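Local structure of predicted metal-dependent hydrolase of the TIM-barrel fold (Lactobacillus casei, 2QPX) at residues A134-F144 with F190-L201. The protein is of unknown function but binds two zinc ions and, as a member of the amidohydrolase family, is probably a metal-dependent hydrolase. Numbering follows the deposited sequence. Where two conformers were deposited one is given.
Sequences AEDFMLEHDNF and FDTWKHSGEKRL
The indole of Trp193 is sandwiched: selenomethionine Met138 covers one face, its CG 3.6 Å from the centroid of the six-membered ring and 6° off the normal, and Leu201 CD1 lies over the opposite face. The Glu135 backbone meets the ring edge. With CG anti to the backbone N (chi1 175°) and bends at chi2 and chi3, the Met138 chain folds back over the indole, bringing CE 3.7 Å from Trp193 NE1, while SE stands above the face in a more distant Met-aromatic contact. Trp193 NE1 donates in its ring plane to Lys199 O (3.1 Å), although that carbonyl is approached from above its plane. Replacing Trp193 by an alanine is likely to leave Met138 and Leu201 without the ring between them and Lys199 O without this donor. Phe144 CA sits over one face of the Phe190 ring in a CH-pi contact, 4.1 Å from the centroid, and His141 O lies at the edge. Lys194 NZ reaches Met138 O (2.9 Å) from the face opposite His141 N, so two donors grip this turn carbonyl. Glu135 OE2 takes a nearly straight bond from Leu201 N (2.9 Å, 174°) and a salt bridge from Arg173 NH1; another links Lys199 NZ to Asp136 OD1 (2.7 Å). Helix 130-138 and its following turn thus meet helix 183-196 and its following loop: peripheral helix packing, mediated by a Met-aromatic contact, in a predicted TIM-barrel hydrolase.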
ATOM      1  N   ALA A 134      15.258  30.285  -4.216  1.00 16.78           N
ATOM      2  CA  ALA A 134      14.131  31.130  -4.649  1.00 16.60           C
ATOM      3  C   ALA A 134      13.755  32.137  -3.533  1.00 16.14           C
ATOM      4  O   ALA A 134      13.525  33.331  -3.786  1.00 17.16           O
ATOM      5  CB  ALA A 134      12.927  30.267  -5.054  1.00 16.07           C
ATOM      6  N   GLU A 135      13.686  31.652  -2.300  1.00 15.62           N
ATOM      7  CA  GLU A 135      13.392  32.490  -1.128  1.00 16.65           C
ATOM      8  C   GLU A 135      14.423  33.579  -0.926  1.00 17.73           C
ATOM      9  O   GLU A 135      14.080  34.753  -0.645  1.00 19.76           O
ATOM     10  CB  GLU A 135      13.318  31.634   0.139  1.00 18.14           C
ATOM     11  CG  GLU A 135      12.112  30.694   0.177  1.00 17.26           C
ATOM     12  CD  GLU A 135      12.221  29.531   1.150  1.00 18.59           C
ATOM     13  OE1 GLU A 135      13.281  29.335   1.781  1.00 21.94           O
ATOM     14  OE2 GLU A 135      11.221  28.780   1.253  1.00 19.71           O
ATOM     15  N   ASP A 136      15.688  33.224  -1.032  1.00 19.37           N
ATOM     16  CA  ASP A 136      16.715  34.221  -0.785  1.00 21.19           C
ATOM     17  C   ASP A 136      16.719  35.308  -1.854  1.00 21.14           C
ATOM     18  O   ASP A 136      16.933  36.483  -1.557  1.00 23.56           O
ATOM     19  CB  ASP A 136      18.058  33.533  -0.638  1.00 23.11           C
ATOM     20  CG  ASP A 136      18.197  32.848   0.715  1.00 27.02           C
ATOM     21  OD1 ASP A 136      17.638  33.348   1.715  1.00 33.70           O
ATOM     22  OD2 ASP A 136      18.883  31.846   0.781  1.00 31.09           O
ATOM     23  N   PHE A 137      16.457  34.924  -3.107  1.00 18.64           N
ATOM     24  CA  PHE A 137      16.320  35.923  -4.175  1.00 20.04           C
ATOM     25  C   PHE A 137      15.073  36.787  -4.013  1.00 20.64           C
ATOM     26  O   PHE A 137      15.094  37.971  -4.357  1.00 22.01           O
ATOM     27  CB  PHE A 137      16.419  35.286  -5.558  1.00 18.97           C
ATOM     28  CG  PHE A 137      17.835  34.981  -5.984  1.00 20.64           C
ATOM     29  CD1 PHE A 137      18.683  35.990  -6.392  1.00 22.84           C
ATOM     30  CD2 PHE A 137      18.339  33.700  -5.905  1.00 21.72           C
ATOM     31  CE1 PHE A 137      19.981  35.722  -6.769  1.00 24.47           C
ATOM     32  CE2 PHE A 137      19.633  33.445  -6.283  1.00 21.68           C
ATOM     33  CZ  PHE A 137      20.463  34.446  -6.689  1.00 23.46           C
HETATM   34  N   MSE A 138      13.996  36.233  -3.485  1.00 20.13           N
HETATM   35  CA  MSE A 138      12.747  36.981  -3.290  1.00 18.81           C
HETATM   36  C   MSE A 138      12.987  38.209  -2.432  1.00 20.56           C
HETATM   37  O   MSE A 138      12.447  39.299  -2.717  1.00 21.63           O
HETATM   38  CB  MSE A 138      11.644  36.064  -2.722  1.00 20.80           C
HETATM   39  CG  MSE A 138      10.337  36.738  -2.363  1.00 20.32           C
HETATM   40 SE   MSE A 138      10.302  37.647  -0.651  0.80 21.92          SE
HETATM   41  CE  MSE A 138      10.542  36.100   0.463  1.00 21.26           C
ATOM     42  N   LEU A 139      13.841  38.050  -1.420  1.00 22.11           N
ATOM     43  CA  LEU A 139      14.106  39.154  -0.475  1.00 21.69           C
ATOM     44  C   LEU A 139      14.761  40.377  -1.150  1.00 23.71           C
ATOM     45  O   LEU A 139      14.666  41.502  -0.637  1.00 26.23           O
ATOM     46  CB  LEU A 139      15.008  38.641   0.659  1.00 23.08           C
ATOM     47  CG  LEU A 139      14.459  37.589   1.589  1.00 24.78           C
ATOM     48  CD1 LEU A 139      15.552  37.190   2.621  1.00 26.37           C
ATOM     49  CD2 LEU A 139      13.224  38.060   2.284  1.00 26.92           C
ATOM     50  N   GLU A 140      15.398  40.161  -2.280  1.00 24.81           N
ATOM     51  CA  GLU A 140      16.165  41.184  -2.992  0.50 25.94           C
ATOM     52  C   GLU A 140      15.404  41.879  -4.124  1.00 26.02           C
ATOM     53  O   GLU A 140      15.944  42.787  -4.751  1.00 28.47           O
ATOM     54  CB  GLU A 140      17.433  40.568  -3.603  0.50 27.23           C
ATOM     55  CG  GLU A 140      18.366  39.895  -2.618  0.50 29.40           C
ATOM     56  CD  GLU A 140      18.777  40.802  -1.474  0.50 36.16           C
ATOM     57  OE1 GLU A 140      19.066  41.990  -1.725  0.50 39.85           O
ATOM     58  OE2 GLU A 140      18.789  40.321  -0.314  0.50 37.97           O
ATOM     59  N   HIS A 141      14.163  41.448  -4.404  1.00 25.30           N
ATOM     60  CA  HIS A 141      13.418  41.980  -5.566  1.00 24.76           C
ATOM     61  C   HIS A 141      11.973  42.265  -5.233  1.00 24.57           C
ATOM     62  O   HIS A 141      11.348  41.481  -4.528  1.00 26.80           O
ATOM     63  CB  HIS A 141      13.543  40.995  -6.778  1.00 23.66           C
ATOM     64  CG  HIS A 141      14.955  40.807  -7.226  1.00 23.50           C
ATOM     65  ND1 HIS A 141      15.601  41.728  -8.019  1.00 27.40           N
ATOM     66  CD2 HIS A 141      15.890  39.888  -6.881  1.00 23.99           C
ATOM     67  CE1 HIS A 141      16.855  41.352  -8.194  1.00 28.98           C
ATOM     68  NE2 HIS A 141      17.059  40.235  -7.512  1.00 28.20           N
ATOM     69  N   ASP A 142      11.417  43.360  -5.792  1.00 26.40           N
ATOM     70  CA  ASP A 142      10.029  43.678  -5.470  0.50 25.74           C
ATOM     71  C   ASP A 142       9.020  43.257  -6.531  1.00 25.59           C
ATOM     72  O   ASP A 142       7.832  43.378  -6.297  1.00 29.67           O
ATOM     73  CB  ASP A 142       9.839  45.149  -5.041  0.50 26.46           C
ATOM     74  CG  ASP A 142      10.142  46.152  -6.133  0.50 29.23           C
ATOM     75  OD1 ASP A 142      10.258  45.805  -7.324  0.50 28.17           O
ATOM     76  OD2 ASP A 142      10.255  47.345  -5.773  0.50 30.99           O
ATOM     77  N   ASN A 143       9.487  42.712  -7.656  1.00 24.39           N
ATOM     78  CA  ASN A 143       8.603  42.259  -8.735  1.00 23.28           C
ATOM     79  C   ASN A 143       9.051  40.928  -9.328  1.00 20.54           C
ATOM     80  O   ASN A 143      10.248  40.599  -9.311  1.00 22.76           O
ATOM     81  CB  ASN A 143       8.526  43.288  -9.871  1.00 25.34           C
ATOM     82  CG  ASN A 143       9.881  43.569 -10.491  1.00 27.65           C
ATOM     83  OD1 ASN A 143      10.226  43.034 -11.568  1.00 27.46           O
ATOM     84  ND2 ASN A 143      10.686  44.394  -9.799  1.00 32.29           N
ATOM     85  N   PHE A 144       8.082  40.190  -9.837  1.00 20.39           N
ATOM     86  CA  PHE A 144       8.345  38.871 -10.425  1.00 20.34           C
ATOM     87  C   PHE A 144       9.429  38.883 -11.497  1.00 20.06           C
ATOM     88  O   PHE A 144      10.302  38.013 -11.526  1.00 19.04           O
ATOM     89  CB  PHE A 144       7.050  38.277 -10.994  1.00 19.77           C
ATOM     90  CG  PHE A 144       7.249  37.002 -11.768  1.00 17.91           C
ATOM     91  CD1 PHE A 144       7.546  37.018 -13.120  1.00 18.79           C
ATOM     92  CD2 PHE A 144       7.159  35.785 -11.144  1.00 17.78           C
ATOM     93  CE1 PHE A 144       7.717  35.852 -13.825  1.00 19.40           C
ATOM     94  CE2 PHE A 144       7.333  34.600 -11.857  1.00 19.99           C
ATOM     95  CZ  PHE A 144       7.621  34.633 -13.204  1.00 19.18           C
ATOM     96  N   PHE A 190       3.799  35.170  -6.779  1.00 15.98           N
ATOM     97  CA  PHE A 190       4.952  35.906  -6.314  1.00 17.06           C
ATOM     98  C   PHE A 190       4.521  37.153  -5.522  1.00 17.03           C
ATOM     99  O   PHE A 190       5.015  37.421  -4.427  1.00 17.34           O
ATOM    100  CB  PHE A 190       5.878  36.329  -7.441  1.00 17.53           C
ATOM    101  CG  PHE A 190       7.055  37.158  -6.971  1.00 16.79           C
ATOM    102  CD1 PHE A 190       8.206  36.534  -6.530  1.00 17.68           C
ATOM    103  CD2 PHE A 190       6.980  38.546  -6.853  1.00 18.77           C
ATOM    104  CE1 PHE A 190       9.285  37.279  -6.050  1.00 20.24           C
ATOM    105  CE2 PHE A 190       8.054  39.283  -6.371  1.00 22.57           C
ATOM    106  CZ  PHE A 190       9.199  38.650  -5.941  1.00 21.43           C
ATOM    107  N   ASP A 191       3.579  37.910  -6.081  1.00 17.94           N
ATOM    108  CA  ASP A 191       3.135  39.131  -5.404  1.00 18.74           C
ATOM    109  C   ASP A 191       2.510  38.796  -4.060  1.00 17.88           C
ATOM    110  O   ASP A 191       2.771  39.491  -3.088  1.00 20.45           O
ATOM    111  CB  ASP A 191       2.107  39.900  -6.267  1.00 20.65           C
ATOM    112  CG  ASP A 191       2.704  40.470  -7.521  1.00 21.61           C
ATOM    113  OD1 ASP A 191       3.942  40.618  -7.599  1.00 22.30           O
ATOM    114  OD2 ASP A 191       1.910  40.830  -8.449  1.00 25.33           O
ATOM    115  N   THR A 192       1.642  37.792  -4.008  1.00 19.00           N
ATOM    116  CA  THR A 192       0.980  37.371  -2.756  1.00 18.40           C
ATOM    117  C   THR A 192       2.042  36.974  -1.713  1.00 18.93           C
ATOM    118  O   THR A 192       1.962  37.365  -0.519  1.00 20.31           O
ATOM    119  CB  THR A 192      -0.028  36.294  -2.995  1.00 19.93           C
ATOM    120  OG1 THR A 192      -1.069  36.847  -3.792  1.00 21.79           O
ATOM    121  CG2 THR A 192      -0.609  35.725  -1.697  1.00 23.40           C
ATOM    122  N   TRP A 193       3.041  36.226  -2.176  1.00 18.77           N
ATOM    123  CA  TRP A 193       4.169  35.821  -1.327  1.00 18.54           C
ATOM    124  C   TRP A 193       4.929  37.005  -0.778  1.00 18.15           C
ATOM    125  O   TRP A 193       5.098  37.129   0.463  1.00 21.30           O
ATOM    126  CB  TRP A 193       5.067  34.887  -2.147  1.00 17.45           C
ATOM    127  CG  TRP A 193       6.305  34.381  -1.503  1.00 15.92           C
ATOM    128  CD1 TRP A 193       6.527  34.169  -0.165  1.00 17.14           C
ATOM    129  CD2 TRP A 193       7.503  33.993  -2.177  1.00 16.23           C
ATOM    130  NE1 TRP A 193       7.791  33.663   0.022  1.00 19.27           N
ATOM    131  CE2 TRP A 193       8.415  33.540  -1.190  1.00 17.54           C
ATOM    132  CE3 TRP A 193       7.903  33.988  -3.520  1.00 16.91           C
ATOM    133  CZ2 TRP A 193       9.688  33.058  -1.504  1.00 17.49           C
ATOM    134  CZ3 TRP A 193       9.186  33.521  -3.836  1.00 16.16           C
ATOM    135  CH2 TRP A 193      10.073  33.069  -2.825  1.00 18.83           C
ATOM    136  N   LYS A 194       5.347  37.882  -1.660  1.00 19.82           N
ATOM    137  CA  LYS A 194       6.043  39.114  -1.292  1.00 23.22           C
ATOM    138  C   LYS A 194       5.250  39.921  -0.235  1.00 23.16           C
ATOM    139  O   LYS A 194       5.786  40.319   0.844  1.00 27.48           O
ATOM    140  CB  LYS A 194       6.395  39.909  -2.560  1.00 23.18           C
ATOM    141  CG  LYS A 194       7.078  41.242  -2.339  1.00 28.55           C
ATOM    142  CD  LYS A 194       8.350  41.116  -1.549  1.00 33.65           C
ATOM    143  CE  LYS A 194       9.533  40.917  -2.368  1.00 32.48           C
ATOM    144  NZ  LYS A 194      10.763  41.471  -1.649  1.00 30.21           N
ATOM    145  N   HIS A 195       3.955  40.084  -0.458  1.00 24.49           N
ATOM    146  CA  HIS A 195       3.106  40.887   0.427  1.00 26.48           C
ATOM    147  C   HIS A 195       2.778  40.203   1.763  1.00 25.40           C
ATOM    148  O   HIS A 195       2.380  40.875   2.728  1.00 26.17           O
ATOM    149  CB  HIS A 195       1.760  41.225  -0.244  1.00 29.75           C
ATOM    150  CG  HIS A 195       1.870  42.053  -1.479  1.00 34.97           C
ATOM    151  ND1 HIS A 195       0.894  42.039  -2.469  1.00 35.32           N
ATOM    152  CD2 HIS A 195       2.843  42.884  -1.911  1.00 40.48           C
ATOM    153  CE1 HIS A 195       1.265  42.847  -3.447  1.00 39.90           C
ATOM    154  NE2 HIS A 195       2.444  43.366  -3.138  1.00 44.87           N
ATOM    155  N   SER A 196       2.911  38.892   1.838  1.00 25.28           N
ATOM    156  CA  SER A 196       2.549  38.130   3.025  1.00 24.44           C
ATOM    157  C   SER A 196       3.558  38.339   4.172  1.00 24.85           C
ATOM    158  O   SER A 196       3.259  38.063   5.301  1.00 27.43           O
ATOM    159  CB  SER A 196       2.488  36.636   2.722  1.00 25.15           C
ATOM    160  OG  SER A 196       3.810  36.114   2.551  1.00 25.57           O
ATOM    161  N   GLY A 197       4.756  38.786   3.854  1.00 24.48           N
ATOM    162  CA  GLY A 197       5.812  38.892   4.837  1.00 27.49           C
ATOM    163  C   GLY A 197       6.464  37.576   5.246  1.00 29.33           C
ATOM    164  O   GLY A 197       7.405  37.601   6.022  1.00 33.08           O
ATOM    165  N   GLU A 198       5.961  36.435   4.768  1.00 25.05           N
ATOM    166  CA  GLU A 198       6.509  35.139   5.119  0.50 22.92           C
ATOM    167  C   GLU A 198       7.629  34.780   4.156  1.00 23.76           C
ATOM    168  O   GLU A 198       7.438  34.821   2.953  1.00 24.08           O
ATOM    169  CB  GLU A 198       5.415  34.078   5.046  0.50 24.79           C
ATOM    170  CG  GLU A 198       4.208  34.316   5.973  0.50 29.56           C
ATOM    171  CD  GLU A 198       4.570  34.274   7.455  0.50 38.78           C
ATOM    172  OE1 GLU A 198       5.487  33.512   7.841  0.50 41.49           O
ATOM    173  OE2 GLU A 198       3.929  35.005   8.241  0.50 43.81           O
ATOM    174  N   LYS A 199       8.796  34.403   4.672  1.00 23.68           N
ATOM    175  CA  LYS A 199       9.903  34.074   3.822  1.00 23.14           C
ATOM    176  C   LYS A 199       9.673  32.756   3.078  1.00 21.20           C
ATOM    177  O   LYS A 199       9.987  32.647   1.881  1.00 22.75           O
ATOM    178  CB  LYS A 199      11.228  33.969   4.592  1.00 24.74           C
ATOM    179  CG  LYS A 199      12.413  33.787   3.636  1.00 27.97           C
ATOM    180  CD  LYS A 199      13.775  33.718   4.308  1.00 26.79           C
ATOM    181  CE  LYS A 199      14.866  33.543   3.301  1.00 27.21           C
ATOM    182  NZ  LYS A 199      16.218  33.427   3.966  1.00 32.04           N
ATOM    183  N   ARG A 200       9.094  31.790   3.769  1.00 22.09           N
ATOM    184  CA  ARG A 200       8.861  30.436   3.253  0.50 22.46           C
ATOM    185  C   ARG A 200       8.063  30.457   1.939  1.00 21.89           C
ATOM    186  O   ARG A 200       6.985  31.032   1.898  1.00 21.48           O
ATOM    187  CB  ARG A 200       8.065  29.682   4.323  0.50 24.85           C
ATOM    188  CG  ARG A 200       7.932  28.185   4.208  0.50 28.73           C
ATOM    189  CD  ARG A 200       7.324  27.617   5.522  0.50 31.08           C
ATOM    190  NE  ARG A 200       6.212  26.710   5.254  0.50 33.43           N
ATOM    191  CZ  ARG A 200       6.302  25.390   5.147  0.50 39.30           C
ATOM    192  NH1 ARG A 200       7.461  24.761   5.307  0.50 46.73           N
ATOM    193  NH2 ARG A 200       5.214  24.687   4.870  0.50 41.77           N
ATOM    194  N   LEU A 201       8.574  29.804   0.903  1.00 19.66           N
ATOM    195  CA  LEU A 201       7.863  29.670  -0.380  1.00 17.51           C
ATOM    196  C   LEU A 201       6.821  28.520  -0.276  1.00 17.07           C
ATOM    197  O   LEU A 201       7.178  27.363  -0.091  1.00 18.01           O
ATOM    198  CB  LEU A 201       8.846  29.390  -1.503  1.00 17.50           C
ATOM    199  CG  LEU A 201       8.267  29.131  -2.885  1.00 15.62           C
ATOM    200  CD1 LEU A 201       7.300  30.277  -3.312  1.00 17.43           C
ATOM    201  CD2 LEU A 201       9.388  28.889  -3.879  1.00 18.49           C
TER
HETATM  202  O   HOH W   1       5.334  42.276  -5.745  1.00 35.11           O
HETATM  203  O   HOH W   2       5.471  41.382  -9.685  1.00 26.34           O